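Local coordinates for mandelate racemase/muconate lactonizing enzyme family protein (Azoarcus sp., PDB 2QDE) that belongs to the mandelate racemase/muconate lactonizing enzyme family of the enolase superfamily and carries a barium ion in the metal site of its barrel domain, at residues 346-351 / 366-371; 45-50 / 302-307. All coordinates share one frame; numbering follows the deposited sequence.

Contact 1 (346-351 / 366-371); sequences ALNVPR and GIELNE
Two loops packed against barrel helix 303-315, one leading into strand 351-353 and the other into helix 371-377, are joined here by a single beta bridge between A346 and L369, whose CA atoms lie 4.9 Å apart. The bridge is made on one side by L347 N, which donates to E368 O at 2.7 Å; an N-H...O angle of 168° and an approach almost along the C=O axis make this a short, straight bond. On the other side N370 bonds through its backbone to I345, just before the first loop. Beyond the bridge the amide of N348 takes over the pairing. Its CG sits in the crowded position between backbone N and carbonyl carbon (chi1 60°), which turns the amide to the second loop. OD1 accepts from E368 N at 2.9 Å, in the carbonyl plane and on a lone pair. N348 ND2 donates a hydrogen bond to G366 O, also at 2.9 Å, but more bent (135°) and from above that carbonyl's plane. Apolar groups pack around these three hydrogen bonds. L347, with CG anti to its carbonyl carbon, lays CD2 across the side chain of N370 at about a right angle, 3.5 Å from N370 CB, while N370 OD1 is engaged elsewhere, capping helix 371-377 through L373 N. I367 lies inward: its CG2 is 3.9 Å from A346 CB and its CD1 4.0 Å from P350 CD, and the side chain also rests on helix 303-315. With both ends of one carboxamide bonded to main-chain atoms two residues apart, the rotation of N348 is fixed and its oxygen and nitrogen are told apart, so a side chain continues the pairing that the backbones begin.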
loop_
_atom_site.group_PDB
_atom_site.type_symbol
_atom_site.label_atom_id
_atom_site.label_comp_id
_atom_site.label_asym_id
_atom_site.label_seq_id
_atom_site.Cartn_x
_atom_site.Cartn_y
_atom_site.Cartn_z
ATOM N N ALA A 346 -6.018 52.172 5.870
ATOM C CA ALA A 346 -7.414 51.963 5.502
ATOM C C ALA A 346 -8.170 53.006 6.311
ATOM O O ALA A 346 -8.106 52.999 7.541
ATOM C CB ALA A 346 -7.887 50.563 5.900
ATOM N N LEU A 347 -8.861 53.916 5.636
ATOM C CA LEU A 347 -9.614 54.938 6.348
ATOM C C LEU A 347 -10.775 54.289 7.074
ATOM O O LEU A 347 -11.231 54.787 8.101
ATOM C CB LEU A 347 -10.153 55.993 5.379
ATOM C CG LEU A 347 -9.136 56.924 4.717
ATOM C CD1 LEU A 347 -9.821 57.697 3.613
ATOM C CD2 LEU A 347 -8.545 57.869 5.754
ATOM N N ASN A 348 -11.241 53.162 6.540
ATOM C CA ASN A 348 -12.365 52.440 7.124
ATOM C C ASN A 348 -12.033 50.966 7.386
ATOM O O ASN A 348 -12.500 50.072 6.681
ATOM C CB ASN A 348 -13.577 52.565 6.198
ATOM C CG ASN A 348 -13.315 52.002 4.807
ATOM O OD1 ASN A 348 -12.192 52.053 4.292
ATOM N ND2 ASN A 348 -14.360 51.474 4.188
ATOM N N VAL A 349 -11.226 50.732 8.414
ATOM C CA VAL A 349 -10.808 49.390 8.799
ATOM C C VAL A 349 -12.018 48.493 9.076
ATOM O O VAL A 349 -12.984 48.924 9.704
ATOM C CB VAL A 349 -9.942 49.439 10.078
ATOM C CG1 VAL A 349 -9.377 48.062 10.384
ATOM C CG2 VAL A 349 -8.808 50.444 9.904
ATOM N N PRO A 350 -11.989 47.238 8.591
ATOM C CA PRO A 350 -13.126 46.346 8.846
ATOM C C PRO A 350 -13.396 46.278 10.349
ATOM O O PRO A 350 -12.466 46.326 11.161
ATOM C CB PRO A 350 -12.649 45.017 8.274
ATOM C CG PRO A 350 -11.830 45.454 7.098
ATOM C CD PRO A 350 -11.030 46.615 7.658
ATOM N N ARG A 351 -14.668 46.156 10.713
ATOM C CA ARG A 351 -15.058 46.120 12.115
ATOM C C ARG A 351 -14.672 44.867 12.908
ATOM O O ARG A 351 -15.094 43.754 12.598
ATOM C CB ARG A 351 -16.568 46.355 12.232
ATOM C CG ARG A 351 -17.091 46.351 13.658
ATOM C CD ARG A 351 -18.321 47.235 13.788
ATOM N NE ARG A 351 -19.552 46.617 13.297
ATOM C CZ ARG A 351 -20.368 45.878 14.049
ATOM N NH1 ARG A 351 -20.080 45.659 15.328
ATOM N NH2 ARG A 351 -21.484 45.376 13.534
ATOM N N GLY A 366 -14.126 46.997 -0.437
ATOM C CA GLY A 366 -14.737 47.954 0.471
ATOM C C GLY A 366 -13.785 48.781 1.317
ATOM O O GLY A 366 -14.115 49.132 2.451
ATOM N N ILE A 367 -12.614 49.098 0.770
ATOM C CA ILE A 367 -11.611 49.880 1.485
ATOM C C ILE A 367 -11.274 51.204 0.790
ATOM O O ILE A 367 -11.152 51.266 -0.438
ATOM C CB ILE A 367 -10.293 49.074 1.646
ATOM C CG1 ILE A 367 -10.553 47.797 2.455
ATOM C CG2 ILE A 367 -9.224 49.938 2.315
ATOM C CD1 ILE A 367 -10.970 48.044 3.889
ATOM N N GLU A 368 -11.112 52.248 1.597
ATOM C CA GLU A 368 -10.756 53.591 1.124
ATOM C C GLU A 368 -9.376 53.898 1.695
ATOM O O GLU A 368 -9.209 53.971 2.914
ATOM C CB GLU A 368 -11.744 54.626 1.657
ATOM C CG GLU A 368 -13.193 54.305 1.398
ATOM C CD GLU A 368 -13.664 54.814 0.063
ATOM O OE1 GLU A 368 -12.914 54.664 -0.931
ATOM O OE2 GLU A 368 -14.788 55.361 0.003
ATOM N N LEU A 369 -8.392 54.081 0.825
ATOM C CA LEU A 369 -7.036 54.356 1.280
ATOM C C LEU A 369 -6.776 55.788 1.729
ATOM O O LEU A 369 -7.260 56.750 1.128
ATOM C CB LEU A 369 -6.015 54.009 0.188
ATOM C CG LEU A 369 -5.607 52.551 -0.032
ATOM C CD1 LEU A 369 -4.529 52.493 -1.101
ATOM C CD2 LEU A 369 -5.085 51.948 1.264
ATOM N N ASN A 370 -6.010 55.918 2.804
ATOM C CA ASN A 370 -5.619 57.225 3.293
ATOM C C ASN A 370 -4.362 57.469 2.456
ATOM O O ASN A 370 -3.271 57.049 2.836
ATOM C CB ASN A 370 -5.269 57.149 4.780
ATOM C CG ASN A 370 -4.800 58.477 5.337
ATOM O OD1 ASN A 370 -4.227 59.296 4.615
ATOM N ND2 ASN A 370 -5.018 58.691 6.628
ATOM N N GLU A 371 -4.528 58.121 1.309
ATOM C CA GLU A 371 -3.417 58.372 0.389
ATOM C C GLU A 371 -2.183 59.063 0.972
ATOM O O GLU A 371 -1.052 58.642 0.708
ATOM C CB GLU A 371 -3.902 59.172 -0.825
ATOM C CG GLU A 371 -4.973 58.487 -1.670
ATOM C CD GLU A 371 -4.518 57.166 -2.271
ATOM O OE1 GLU A 371 -3.299 56.986 -2.510
ATOM O OE2 GLU A 371 -5.395 56.305 -2.528
#

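Contact 2 (45-50 / 302-307); sequences VGIADA and SGLEAS
D49, near the end of the edge strand 45-49 of the N-terminal domain's antiparallel sheet, reaches to the start of helix 303-315 in the barrel domain, so this buried contact is part of the interface between the two domains of the enolase-superfamily fold. The short axes of strand and helix approach to 6.8 Å and cross at 100°, close to perpendicular. From the backbone outward, D49 CB points to the helix and packs 3.7 Å from L304 CG, with E305 N marginally closer, at 3.6 Å. CG is anti to the backbone N (chi1 -172°), which carries the carboxylate along the first turn of the helix and over E305 CB. At the tip the two oxygens part company: OD1 accepts from G51 N, just beyond the strand, whereas OD2 accepts a hydrogen bond from S302 OG at 2.6 Å on its anti lone pair. OD2 also accepts from a water, and S302 N donates to that same water. S302 is the N-cap, and its OG, while donating to D49 OD2, accepts from L304 N at 3.1 Å and more weakly from E305 N. The carboxylate is thus second shell to the helix cap, and a negative charge beside the helix N-terminus would probably be stabilised by the dipole. L304, its CG also anti to the backbone N, lies along the strand: CD2 touches A48 C at 3.6 Å, and both methyls meet the end of I47, CD1 of I47 being 4.0 Å from L304 CD2. E305 turns its acid away to Q272 and M299, its plane 84° from that of D49. A water links the backbones, accepting from D49 N at 2.8 Å and lying 3.0 Å from L304 O.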
loop_
_atom_site.group_PDB
_atom_site.type_symbol
_atom_site.label_atom_id
_atom_site.label_comp_id
_atom_site.label_asym_id
_atom_site.label_seq_id
_atom_site.Cartn_x
_atom_site.Cartn_y
_atom_site.Cartn_z
ATOM N N VAL A 45 -9.952 51.903 -9.966
ATOM C CA VAL A 45 -8.649 51.359 -9.604
ATOM C C VAL A 45 -8.804 50.228 -8.586
ATOM O O VAL A 45 -9.518 50.369 -7.588
ATOM C CB VAL A 45 -7.748 52.446 -8.990
ATOM C CG1 VAL A 45 -6.371 51.872 -8.691
ATOM C CG2 VAL A 45 -7.645 53.640 -9.940
ATOM N N GLY A 46 -8.149 49.103 -8.850
ATOM C CA GLY A 46 -8.214 47.981 -7.925
ATOM C C GLY A 46 -7.014 48.046 -6.994
ATOM O O GLY A 46 -5.888 48.164 -7.463
ATOM N N ILE A 47 -7.243 47.978 -5.685
ATOM C CA ILE A 47 -6.145 48.048 -4.721
ATOM C C ILE A 47 -5.976 46.779 -3.895
ATOM O O ILE A 47 -6.919 46.011 -3.718
ATOM C CB ILE A 47 -6.337 49.227 -3.738
ATOM C CG1 ILE A 47 -7.624 49.027 -2.926
ATOM C CG2 ILE A 47 -6.403 50.533 -4.509
ATOM C CD1 ILE A 47 -7.855 50.087 -1.871
ATOM N N ALA A 48 -4.767 46.571 -3.382
ATOM C CA ALA A 48 -4.469 45.394 -2.564
ATOM C C ALA A 48 -3.226 45.626 -1.711
ATOM O O ALA A 48 -2.369 46.440 -2.061
ATOM C CB ALA A 48 -4.266 44.171 -3.450
ATOM N N ASP A 49 -3.149 44.902 -0.595
ATOM C CA ASP A 49 -2.040 44.986 0.356
ATOM C C ASP A 49 -1.502 43.565 0.544
ATOM O O ASP A 49 -2.212 42.705 1.069
ATOM C CB ASP A 49 -2.558 45.508 1.700
ATOM C CG ASP A 49 -1.443 45.803 2.702
ATOM O OD1 ASP A 49 -0.283 45.374 2.490
ATOM O OD2 ASP A 49 -1.741 46.467 3.721
ATOM N N ALA A 50 -0.264 43.321 0.119
ATOM C CA ALA A 50 0.337 41.997 0.246
ATOM C C ALA A 50 0.484 41.602 1.710
ATOM O O ALA A 50 0.466 40.413 2.060
ATOM C CB ALA A 50 1.703 41.973 -0.433
ATOM N N SER A 302 -2.505 45.916 7.172
ATOM C CA SER A 302 -3.518 46.938 7.385
ATOM C C SER A 302 -4.923 46.379 7.244
ATOM O O SER A 302 -5.104 45.182 7.045
ATOM C CB SER A 302 -3.342 48.043 6.351
ATOM O OG SER A 302 -3.637 47.536 5.054
ATOM N N GLY A 303 -5.912 47.265 7.344
ATOM C CA GLY A 303 -7.294 46.853 7.188
ATOM C C GLY A 303 -7.499 46.377 5.761
ATOM O O GLY A 303 -8.433 45.618 5.469
ATOM N N LEU A 304 -6.622 46.823 4.860
ATOM C CA LEU A 304 -6.716 46.411 3.468
ATOM C C LEU A 304 -6.213 44.978 3.339
ATOM O O LEU A 304 -6.792 44.178 2.613
ATOM C CB LEU A 304 -5.900 47.331 2.553
ATOM C CG LEU A 304 -5.943 46.939 1.066
ATOM C CD1 LEU A 304 -7.389 46.878 0.597
ATOM C CD2 LEU A 304 -5.170 47.946 0.229
ATOM N N GLU A 305 -5.133 44.658 4.044
ATOM C CA GLU A 305 -4.582 43.307 4.009
ATOM C C GLU A 305 -5.621 42.320 4.548
ATOM O O GLU A 305 -5.763 41.205 4.040
ATOM C CB GLU A 305 -3.308 43.236 4.864
ATOM C CG GLU A 305 -2.584 41.889 4.872
ATOM C CD GLU A 305 -3.210 40.856 5.806
ATOM O OE1 GLU A 305 -3.775 41.248 6.854
ATOM O OE2 GLU A 305 -3.119 39.643 5.502
ATOM N N ALA A 306 -6.360 42.737 5.572
ATOM C CA ALA A 306 -7.362 41.855 6.171
ATOM C C ALA A 306 -8.621 41.647 5.331
ATOM O O ALA A 306 -9.315 40.639 5.487
ATOM C CB ALA A 306 -7.745 42.380 7.547
ATOM N N SER A 307 -8.910 42.582 4.429
ATOM C CA SER A 307 -10.126 42.505 3.613
ATOM C C SER A 307 -10.381 41.290 2.720
ATOM O O SER A 307 -11.459 40.702 2.781
ATOM C CB SER A 307 -10.270 43.773 2.776
ATOM O OG SER A 307 -10.597 44.853 3.620
HETATM O O HOH W 1 -5.369 43.424 0.133
HETATM O O HOH W 2 -0.210 46.686 5.701
HETATM O O HOH W 3 -4.548 40.799 1.756
#

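In the fold
Contacts 1 and 2 meet on helix 303-315, and the centres of contact 1 and contact 2 are about 9 Å apart. Contact 2 brings the N-terminal domain's edge strand to the first turn of this helix, and contact 1 packs the loop pair 346-351 and 366-371 against that turn. G303, L304 and S307 form the shared surface: I367 CG1 lies 3.8 Å from L304 CD1 and 3.2 Å from S307 OG, while P350 CD is 3.5 Å from G303 O. D344, just before contact 1, accepts from both A346 N and G303 N, a polar tie between the two. The barium ion, held by D195, N197, E221 and D246, is about 14 Å from the side chain of E305, so contact 2 does not touch the metal.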